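Local structure of putative DNA protection protein (Streptomyces coelicolor, 4CYB) at residues 47-51 against 52-56; 141-144 against 145-149; 150-153 against 154-157. The protein probably oxidises iron and stores it as ferric iron inside a hollow shell of twelve subunits, as a member of the Dps branch of the ferritins. All coordinates share one frame; numbering follows the deposited sequence. Where two conformers were deposited one is given.

Overall arrangement
Following the chain from its N terminus, contact 1 (47-56) comes first and closes the short turn by which helix 18-48 hands over to helix 54-81. Contacts 2 and 3 come much later and close no loop: residues 141-149 and 150-157 are successive turns of helix 140-164, their centres 12 Å apart. There the helix packs on helices 18-48, 54-81 and 109-136 and meets neighbouring subunits, one of them shared by both contacts. The three follow in series, none nested in or crossing another. Contacts 1 and 2 lie on opposite sides of the chain's centre. A probable backbone hydrogen bond from Leu151 N to Leu146 O (2.8 Å) joins contact 2 to contact 3.

Contact 1. Residues 47-51 against 52-56; sequences WLMRG and ATFYQ
The tight connection between the first two long helices of the ferritin-like bundle is folded around Met49 and Phe54. Met49 is the first residue to leave helix 18-48, and a type I beta turn from Gly51 to Phe54 leads into helix 54-81, its bent bond from Phe54 N to Gly51 O measuring 3.0 Å with an N-H...O angle of 135°. With CG anti to the backbone N (chi1 168°), the Phe54 ring swings back against the loop at Met49 and Arg50 and sets its edge, at CD1, 3.2 Å from Met49 O. Met49 CG lies 3.7 Å from the same CD1, the two side chains sliding past each other in opposite directions. One water spans the turn, donating a hydrogen bond to Arg50 O (2.7 Å) and bonding Thr53 OG1 (2.9 Å). Arg50 NE folds back onto Leu48 O at 2.9 Å. Replacing Phe54 by an alanine would probably open a gap beside Met49 and strip the ring from Trp159 and Phe160 of a neighbouring subunit, which it meets edge-to-face. Met49 also packs on Leu57 and Leu61 of helix 54-81 and on Val109 and Met112 of helix 109-136, while Leu48 and Arg50 touch Val106 of strand 106-107.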
ATOM      1  N   TRP J  47      14.956  -5.316  24.968  1.00 16.96           N
ATOM      2  CA  TRP J  47      15.241  -4.051  25.735  1.00 20.10           C
ATOM      3  C   TRP J  47      16.607  -3.971  26.343  1.00 20.62           C
ATOM      4  O   TRP J  47      17.274  -2.944  26.257  1.00 22.24           O
ATOM      5  CB  TRP J  47      14.232  -3.842  26.855  1.00 22.41           C
ATOM      6  CG  TRP J  47      12.822  -3.749  26.314  1.00 20.67           C
ATOM      7  CD1 TRP J  47      12.384  -3.056  25.197  1.00 21.26           C
ATOM      8  CD2 TRP J  47      11.649  -4.406  26.865  1.00 20.88           C
ATOM      9  NE1 TRP J  47      11.019  -3.260  24.981  1.00 21.26           N
ATOM     10  CE2 TRP J  47      10.505  -4.020  25.993  1.00 19.47           C
ATOM     11  CE3 TRP J  47      11.415  -5.203  28.015  1.00 21.45           C
ATOM     12  CZ2 TRP J  47       9.216  -4.482  26.223  1.00 20.74           C
ATOM     13  CZ3 TRP J  47      10.102  -5.637  28.256  1.00 21.55           C
ATOM     14  CH2 TRP J  47       9.037  -5.317  27.378  1.00 21.48           C
ATOM     15  N   LEU J  48      17.047  -5.095  26.952  1.00 19.96           N
ATOM     16  CA  LEU J  48      18.277  -5.094  27.743  1.00 22.14           C
ATOM     17  C   LEU J  48      19.532  -5.301  26.935  1.00 22.93           C
ATOM     18  O   LEU J  48      20.640  -5.231  27.495  1.00 24.12           O
ATOM     19  CB  LEU J  48      18.274  -6.221  28.780  1.00 22.93           C
ATOM     20  CG  LEU J  48      17.223  -6.191  29.905  1.00 27.20           C
ATOM     21  CD1 LEU J  48      17.543  -7.168  31.044  1.00 21.07           C
ATOM     22  CD2 LEU J  48      16.740  -4.828  30.349  1.00 32.08           C
ATOM     23  N   MET J  49      19.385  -5.583  25.649  1.00 22.59           N
ATOM     24  CA  MET J  49      20.534  -5.860  24.787  1.00 21.43           C
ATOM     25  C   MET J  49      21.571  -4.730  24.817  1.00 21.63           C
ATOM     26  O   MET J  49      21.230  -3.546  25.049  1.00 21.81           O
ATOM     27  CB  MET J  49      20.050  -6.141  23.340  1.00 26.13           C
ATOM     28  CG  MET J  49      21.151  -6.501  22.362  1.00 23.74           C
ATOM     29  SD  MET J  49      22.099  -7.979  22.869  1.00 27.03           S
ATOM     30  CE  MET J  49      20.759  -9.104  23.322  1.00 24.67           C
ATOM     31  N   ARG J  50      22.835  -5.100  24.603  1.00 21.98           N
ATOM     32  CA  ARG J  50      23.951  -4.124  24.555  1.00 22.97           C
ATOM     33  C   ARG J  50      25.138  -4.774  23.856  1.00 24.24           C
ATOM     34  O   ARG J  50      25.135  -5.977  23.669  1.00 24.16           O
ATOM     35  CB  ARG J  50      24.337  -3.658  25.968  1.00 23.53           C
ATOM     36  CG  ARG J  50      24.706  -4.804  26.933  1.00 25.08           C
ATOM     37  CD  ARG J  50      24.443  -4.393  28.395  1.00 29.16           C
ATOM     38  NE  ARG J  50      23.052  -3.941  28.596  1.00 29.86           N
ATOM     39  CZ  ARG J  50      22.611  -3.143  29.584  1.00 30.41           C
ATOM     40  NH1 ARG J  50      23.423  -2.663  30.541  1.00 25.72           N
ATOM     41  NH2 ARG J  50      21.321  -2.834  29.639  1.00 28.97           N
ATOM     42  N   GLY J  51      26.121  -3.989  23.431  1.00 22.46           N
ATOM     43  CA  GLY J  51      27.288  -4.537  22.783  1.00 22.35           C
ATOM     44  C   GLY J  51      27.363  -4.150  21.313  1.00 24.01           C
ATOM     45  O   GLY J  51      26.451  -3.486  20.755  1.00 22.61           O
ATOM     46  N   ALA J  52      28.413  -4.647  20.667  1.00 23.48           N
ATOM     47  CA  ALA J  52      28.741  -4.244  19.291  1.00 22.79           C
ATOM     48  C   ALA J  52      27.657  -4.681  18.266  1.00 21.72           C
ATOM     49  O   ALA J  52      27.626  -4.190  17.139  1.00 23.20           O
ATOM     50  CB  ALA J  52      30.101  -4.829  18.909  1.00 24.84           C
ATOM     51  N   THR J  53      26.804  -5.633  18.658  1.00 21.01           N
ATOM     52  CA  THR J  53      25.808  -6.167  17.711  1.00 19.04           C
ATOM     53  C   THR J  53      24.419  -5.771  18.207  1.00 22.16           C
ATOM     54  O   THR J  53      23.430  -6.430  17.863  1.00 22.05           O
ATOM     55  CB  THR J  53      25.937  -7.676  17.456  1.00 21.83           C
ATOM     56  OG1 THR J  53      25.855  -8.376  18.706  1.00 22.03           O
ATOM     57  CG2 THR J  53      27.223  -7.984  16.708  1.00 20.22           C
ATOM     58  N   PHE J  54      24.347  -4.661  18.953  1.00 21.16           N
ATOM     59  CA  PHE J  54      23.078  -4.280  19.618  1.00 21.11           C
ATOM     60  C   PHE J  54      21.970  -4.175  18.579  1.00 22.06           C
ATOM     61  O   PHE J  54      20.902  -4.758  18.754  1.00 21.25           O
ATOM     62  CB  PHE J  54      23.194  -2.935  20.322  1.00 19.79           C
ATOM     63  CG  PHE J  54      21.879  -2.348  20.770  1.00 20.88           C
ATOM     64  CD1 PHE J  54      21.246  -2.800  21.948  1.00 21.86           C
ATOM     65  CD2 PHE J  54      21.241  -1.362  20.009  1.00 24.06           C
ATOM     66  CE1 PHE J  54      20.009  -2.269  22.387  1.00 24.20           C
ATOM     67  CE2 PHE J  54      19.993  -0.840  20.423  1.00 23.97           C
ATOM     68  CZ  PHE J  54      19.397  -1.280  21.615  1.00 21.77           C
ATOM     69  N   TYR J  55      22.171  -3.400  17.526  1.00 19.45           N
ATOM     70  CA  TYR J  55      20.982  -3.118  16.671  1.00 20.64           C
ATOM     71  C   TYR J  55      20.504  -4.402  15.955  1.00 18.75           C
ATOM     72  O   TYR J  55      19.310  -4.685  15.855  1.00 19.07           O
ATOM     73  CB  TYR J  55      21.300  -1.955  15.684  1.00 19.41           C
ATOM     74  CG  TYR J  55      20.175  -1.502  14.788  1.00 22.87           C
ATOM     75  CD1 TYR J  55      18.960  -1.066  15.313  1.00 25.79           C
ATOM     76  CD2 TYR J  55      20.382  -1.405  13.406  1.00 23.90           C
ATOM     77  CE1 TYR J  55      17.949  -0.583  14.462  1.00 24.84           C
ATOM     78  CE2 TYR J  55      19.393  -0.918  12.567  1.00 25.75           C
ATOM     79  CZ  TYR J  55      18.183  -0.508  13.121  1.00 26.98           C
ATOM     80  OH  TYR J  55      17.179  -0.074  12.312  1.00 27.39           O
ATOM     81  N   GLN J  56      21.436  -5.216  15.441  1.00 18.41           N
ATOM     82  CA  GLN J  56      21.135  -6.518  14.879  0.50 19.12           C
ATOM     83  C   GLN J  56      20.281  -7.388  15.828  1.00 20.61           C
ATOM     84  O   GLN J  56      19.261  -7.969  15.462  1.00 19.17           O
ATOM     85  CB  GLN J  56      22.502  -7.252  14.649  0.50 18.16           C
ATOM     86  CG  GLN J  56      22.320  -8.723  14.381  0.50 19.00           C
ATOM     87  CD  GLN J  56      23.653  -9.436  14.265  0.50 17.17           C
ATOM     88  OE1 GLN J  56      24.136  -9.968  15.249  0.50 18.53           O
ATOM     89  NE2 GLN J  56      24.284  -9.379  13.083  0.50 15.69           N
TER
HETATM   90  O   HOH W   1      25.658  -6.763  21.118  1.00 25.34           O

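Contact 2. Residues 141-144 against 145-149; sequences GTND and LLVSE
Successive i to i+4 bonds run from Leu145 N to Gly141 O, Leu146 N to Thr142 O and Val147 N to Asn143 O, each 3.0 Å, before the helix widens into a pi-type turn at 145-149. This is the opening part of helix 140-164, the last long helix of the ferritin-like bundle. On the bundle side Thr142 and Leu146 lie side by side and point the same way, CG2 of Thr142 touching CD1 of Leu146 at 3.8 Å. Asn143 and Val147 form a parallel pair one residue further on. The first pair packs on Leu28 of helix 18-48, the second on Ala131 of helix 109-136. The hydroxyl of Thr142, anti to its carbonyl carbon, is turned from the methyl contact and is bound by Asp139 and Arg78. The other side of the helix is polar and faces neighbouring subunits: Asp144 OD2 and Glu149 OE2, 5.2 Å apart, both form salt bridges with Arg152 of one neighbouring subunit, which probably offsets their mutual repulsion. Asp144 O is gripped by two donors of a single residue. Ser148 N approaches it at 2.7 Å with an N-H...O angle of 165°. The hydroxyl of Ser148 is placed between its own N and carbonyl carbon (chi1 66°). From there Ser148 OG donates to Asp144 O at 2.7 Å, 41° above the carbonyl plane.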
ATOM      1  N   GLY J 141      -7.093 -30.887  14.025  1.00 21.82           N
ATOM      2  CA  GLY J 141      -6.863 -29.423  13.900  1.00 24.03           C
ATOM      3  C   GLY J 141      -5.815 -28.973  14.909  1.00 25.05           C
ATOM      4  O   GLY J 141      -4.937 -28.182  14.595  1.00 24.89           O
ATOM      5  N   THR J 142      -5.869 -29.506  16.131  1.00 23.74           N
ATOM      6  CA  THR J 142      -4.891 -29.173  17.144  1.00 20.85           C
ATOM      7  C   THR J 142      -3.517 -29.706  16.759  1.00 22.54           C
ATOM      8  O   THR J 142      -2.495 -29.027  16.942  1.00 21.24           O
ATOM      9  CB  THR J 142      -5.331 -29.643  18.558  1.00 20.95           C
ATOM     10  OG1 THR J 142      -6.482 -28.897  18.934  1.00 22.28           O
ATOM     11  CG2 THR J 142      -4.193 -29.436  19.614  1.00 22.41           C
ATOM     12  N   ASN J 143      -3.464 -30.923  16.224  1.00 23.35           N
ATOM     13  CA  ASN J 143      -2.187 -31.426  15.803  1.00 22.37           C
ATOM     14  C   ASN J 143      -1.550 -30.518  14.720  1.00 23.58           C
ATOM     15  O   ASN J 143      -0.361 -30.224  14.769  1.00 23.11           O
ATOM     16  CB  ASN J 143      -2.350 -32.868  15.264  1.00 22.96           C
ATOM     17  CG  ASN J 143      -1.075 -33.373  14.571  1.00 24.39           C
ATOM     18  OD1 ASN J 143      -0.216 -34.065  15.186  1.00 27.17           O
ATOM     19  ND2 ASN J 143      -0.933 -33.053  13.318  1.00 22.88           N
ATOM     20  N   ASP J 144      -2.371 -30.077  13.770  1.00 21.73           N
ATOM     21  CA  ASP J 144      -1.878 -29.245  12.663  1.00 23.69           C
ATOM     22  C   ASP J 144      -1.337 -27.916  13.181  1.00 23.56           C
ATOM     23  O   ASP J 144      -0.263 -27.488  12.733  1.00 24.12           O
ATOM     24  CB  ASP J 144      -2.980 -29.009  11.628  1.00 22.66           C
ATOM     25  CG  ASP J 144      -2.489 -28.132  10.463  1.00 27.46           C
ATOM     26  OD1 ASP J 144      -1.695 -28.635   9.633  1.00 28.92           O
ATOM     27  OD2 ASP J 144      -2.844 -26.934  10.426  1.00 28.90           O
ATOM     28  N   LEU J 145      -2.069 -27.282  14.109  1.00 22.08           N
ATOM     29  CA  LEU J 145      -1.612 -26.035  14.764  1.00 23.05           C
ATOM     30  C   LEU J 145      -0.271 -26.279  15.476  1.00 24.35           C
ATOM     31  O   LEU J 145       0.670 -25.530  15.321  1.00 22.14           O
ATOM     32  CB  LEU J 145      -2.668 -25.504  15.719  1.00 24.22           C
ATOM     33  CG  LEU J 145      -2.249 -24.440  16.752  1.00 26.74           C
ATOM     34  CD1 LEU J 145      -1.682 -23.265  16.008  1.00 28.23           C
ATOM     35  CD2 LEU J 145      -3.504 -24.081  17.541  1.00 30.06           C
ATOM     36  N   LEU J 146      -0.156 -27.371  16.218  1.00 22.28           N
ATOM     37  CA  LEU J 146       1.081 -27.586  16.946  1.00 20.94           C
ATOM     38  C   LEU J 146       2.286 -27.857  16.061  1.00 21.61           C
ATOM     39  O   LEU J 146       3.368 -27.418  16.381  1.00 23.36           O
ATOM     40  CB  LEU J 146       0.897 -28.794  17.893  1.00 23.35           C
ATOM     41  CG  LEU J 146       0.013 -28.493  19.112  1.00 23.78           C
ATOM     42  CD1 LEU J 146      -0.369 -29.826  19.760  1.00 23.78           C
ATOM     43  CD2 LEU J 146       0.753 -27.600  20.128  1.00 24.03           C
ATOM     44  N   VAL J 147       2.082 -28.575  14.976  1.00 20.65           N
ATOM     45  CA  VAL J 147       3.169 -28.890  14.076  1.00 21.66           C
ATOM     46  C   VAL J 147       3.468 -27.721  13.136  1.00 25.04           C
ATOM     47  O   VAL J 147       4.624 -27.323  13.030  1.00 22.71           O
ATOM     48  CB  VAL J 147       2.933 -30.186  13.274  1.00 25.93           C
ATOM     49  CG1 VAL J 147       4.036 -30.405  12.237  1.00 25.66           C
ATOM     50  CG2 VAL J 147       2.827 -31.388  14.250  1.00 28.54           C
ATOM     51  N   SER J 148       2.456 -27.200  12.439  1.00 22.58           N
ATOM     52  CA  SER J 148       2.782 -26.320  11.307  1.00 22.34           C
ATOM     53  C   SER J 148       3.137 -24.943  11.821  1.00 24.04           C
ATOM     54  O   SER J 148       3.889 -24.188  11.170  1.00 23.53           O
ATOM     55  CB  SER J 148       1.610 -26.205  10.301  1.00 25.75           C
ATOM     56  OG  SER J 148       0.563 -25.548  10.977  1.00 28.18           O
ATOM     57  N   GLU J 149       2.611 -24.601  12.978  1.00 22.60           N
ATOM     58  CA  GLU J 149       2.893 -23.281  13.558  1.00 23.95           C
ATOM     59  C   GLU J 149       3.867 -23.278  14.734  1.00 24.20           C
ATOM     60  O   GLU J 149       4.930 -22.660  14.628  1.00 23.99           O
ATOM     61  CB  GLU J 149       1.577 -22.590  13.913  1.00 26.99           C
ATOM     62  CG  GLU J 149       0.739 -22.531  12.636  1.00 34.00           C
ATOM     63  CD  GLU J 149      -0.532 -21.752  12.752  1.00 45.19           C
ATOM     64  OE1 GLU J 149      -0.498 -20.645  13.333  1.00 52.23           O
ATOM     65  OE2 GLU J 149      -1.563 -22.247  12.246  1.00 50.69           O
TER

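Contact 3. Residues 150-153 against 154-157; sequences VLRT and NELQ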
ATOM      1  N   VAL J 150       3.492 -23.929  15.853  1.00 23.39           N
ATOM      2  CA  VAL J 150       4.299 -23.870  17.061  1.00 23.36           C
ATOM      3  C   VAL J 150       5.655 -24.487  16.809  1.00 24.17           C
ATOM      4  O   VAL J 150       6.686 -23.865  17.031  1.00 25.26           O
ATOM      5  CB  VAL J 150       3.611 -24.491  18.290  1.00 25.50           C
ATOM      6  CG1 VAL J 150       4.513 -24.286  19.517  1.00 25.04           C
ATOM      7  CG2 VAL J 150       2.259 -23.807  18.531  1.00 24.83           C
ATOM      8  N   LEU J 151       5.650 -25.736  16.354  1.00 23.96           N
ATOM      9  CA  LEU J 151       6.905 -26.453  16.145  1.00 22.84           C
ATOM     10  C   LEU J 151       7.783 -25.800  15.110  1.00 23.17           C
ATOM     11  O   LEU J 151       8.943 -25.482  15.388  1.00 23.63           O
ATOM     12  CB  LEU J 151       6.614 -27.908  15.754  1.00 27.03           C
ATOM     13  CG  LEU J 151       7.816 -28.845  15.816  1.00 31.07           C
ATOM     14  CD1 LEU J 151       8.035 -29.314  17.260  1.00 33.69           C
ATOM     15  CD2 LEU J 151       7.519 -30.066  14.954  1.00 34.01           C
ATOM     16  N   ARG J 152       7.246 -25.585  13.918  1.00 21.01           N
ATOM     17  CA  ARG J 152       8.064 -25.023  12.887  1.00 20.28           C
ATOM     18  C   ARG J 152       8.610 -23.627  13.215  1.00 21.37           C
ATOM     19  O   ARG J 152       9.767 -23.300  12.879  1.00 20.67           O
ATOM     20  CB  ARG J 152       7.323 -25.020  11.572  1.00 23.41           C
ATOM     21  CG  ARG J 152       7.325 -26.471  10.997  1.00 24.06           C
ATOM     22  CD  ARG J 152       6.740 -26.510   9.609  1.00 26.04           C
ATOM     23  NE  ARG J 152       7.510 -25.705   8.647  1.00 27.13           N
ATOM     24  CZ  ARG J 152       7.024 -25.351   7.451  1.00 28.85           C
ATOM     25  NH1 ARG J 152       5.815 -25.744   7.089  1.00 28.25           N
ATOM     26  NH2 ARG J 152       7.757 -24.601   6.607  1.00 31.35           N
ATOM     27  N   THR J 153       7.783 -22.790  13.838  1.00 22.31           N
ATOM     28  CA  THR J 153       8.303 -21.471  14.230  1.00 21.20           C
ATOM     29  C   THR J 153       9.402 -21.541  15.269  1.00 21.82           C
ATOM     30  O   THR J 153      10.408 -20.848  15.141  1.00 20.50           O
ATOM     31  CB  THR J 153       7.214 -20.544  14.818  1.00 24.21           C
ATOM     32  OG1 THR J 153       6.248 -20.345  13.803  1.00 22.65           O
ATOM     33  CG2 THR J 153       7.804 -19.203  15.219  1.00 25.34           C
ATOM     34  N   ASN J 154       9.217 -22.345  16.320  1.00 20.15           N
ATOM     35  CA  ASN J 154      10.286 -22.479  17.297  1.00 20.76           C
ATOM     36  C   ASN J 154      11.572 -23.086  16.739  1.00 21.07           C
ATOM     37  O   ASN J 154      12.663 -22.661  17.156  1.00 20.60           O
ATOM     38  CB  ASN J 154       9.800 -23.267  18.483  1.00 21.09           C
ATOM     39  CG  ASN J 154       8.983 -22.407  19.419  1.00 19.96           C
ATOM     40  OD1 ASN J 154       9.554 -21.582  20.185  1.00 22.60           O
ATOM     41  ND2 ASN J 154       7.682 -22.559  19.368  1.00 21.20           N
ATOM     42  N   GLU J 155      11.444 -24.104  15.880  1.00 21.46           N
ATOM     43  CA  GLU J 155      12.638 -24.659  15.188  1.00 20.81           C
ATOM     44  C   GLU J 155      13.434 -23.601  14.426  1.00 21.78           C
ATOM     45  O   GLU J 155      14.660 -23.475  14.620  1.00 21.64           O
ATOM     46  CB  GLU J 155      12.305 -25.877  14.308  1.00 25.63           C
ATOM     47  CG  GLU J 155      11.734 -27.017  15.130  1.00 26.01           C
ATOM     48  CD  GLU J 155      11.116 -28.161  14.255  1.00 35.96           C
ATOM     49  OE1 GLU J 155      10.414 -27.886  13.213  1.00 31.75           O
ATOM     50  OE2 GLU J 155      11.296 -29.358  14.622  1.00 32.44           O
ATOM     51  N   LEU J 156      12.744 -22.812  13.595  1.00 21.91           N
ATOM     52  CA  LEU J 156      13.419 -21.808  12.808  1.00 20.29           C
ATOM     53  C   LEU J 156      14.059 -20.744  13.705  1.00 20.50           C
ATOM     54  O   LEU J 156      15.200 -20.292  13.450  1.00 20.87           O
ATOM     55  CB  LEU J 156      12.412 -21.181  11.819  1.00 20.78           C
ATOM     56  CG  LEU J 156      13.071 -20.213  10.790  1.00 25.28           C
ATOM     57  CD1 LEU J 156      13.922 -20.934   9.734  1.00 25.25           C
ATOM     58  CD2 LEU J 156      11.975 -19.391  10.072  1.00 26.56           C
ATOM     59  N   GLN J 157      13.302 -20.265  14.702  1.00 19.98           N
ATOM     60  CA  GLN J 157      13.854 -19.278  15.610  1.00 19.99           C
ATOM     61  C   GLN J 157      15.132 -19.737  16.354  1.00 21.05           C
ATOM     62  O   GLN J 157      16.109 -18.995  16.478  1.00 19.74           O
ATOM     63  CB  GLN J 157      12.791 -18.815  16.628  1.00 20.08           C
ATOM     64  CG  GLN J 157      11.747 -17.905  15.955  1.00 20.47           C
ATOM     65  CD  GLN J 157      10.781 -17.323  16.965  1.00 21.86           C
ATOM     66  OE1 GLN J 157      10.928 -17.530  18.161  1.00 23.43           O
ATOM     67  NE2 GLN J 157       9.777 -16.563  16.481  1.00 22.61           N
TER
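Asn154 reaches back one helical turn to Val150 in the middle of helix 140-164, the last long helix of the ferritin-like bundle, its side-chain amide adding a second bond to Val150 O beside the backbone one. ND2 of Asn154 lies 2.9 Å from that oxygen, with an N-H...O angle of 155°, while Asn154 N bonds the same atom at 3.0 Å from the opposite face of the carbonyl plane. The CG of Asn154 sits beside its own backbone N (chi1 -80°), which brings the amide alongside Val150, with CG1 of Val150 3.6 Å from ND2. Gln157 runs next to Thr153, its NE2 3.5 Å from CG2 of Thr153. Both amides face the bundle interior: Gln68 bonds OD1 of Asn154, so that bonds at both ends hold its rotation, and Gln157 is bound by Glu67, Gln68 and His120. The buried Glu155 and Leu151 belong to this tight part too, CG of Glu155 lying 3.2 Å from Leu151 O. The looser side is that of the partly exposed Arg152 and Leu156, where Arg152 CG comes no nearer than 4.1 Å to Glu155 OE1. Their charged ends turn to a neighbouring subunit, Arg152 to Asp144 and Glu149 there and Glu155 to Arg78. Within the chain, Val150 packs on Val31 of helix 18-48, Val75 of helix 54-81 and Cys127 of helix 109-136.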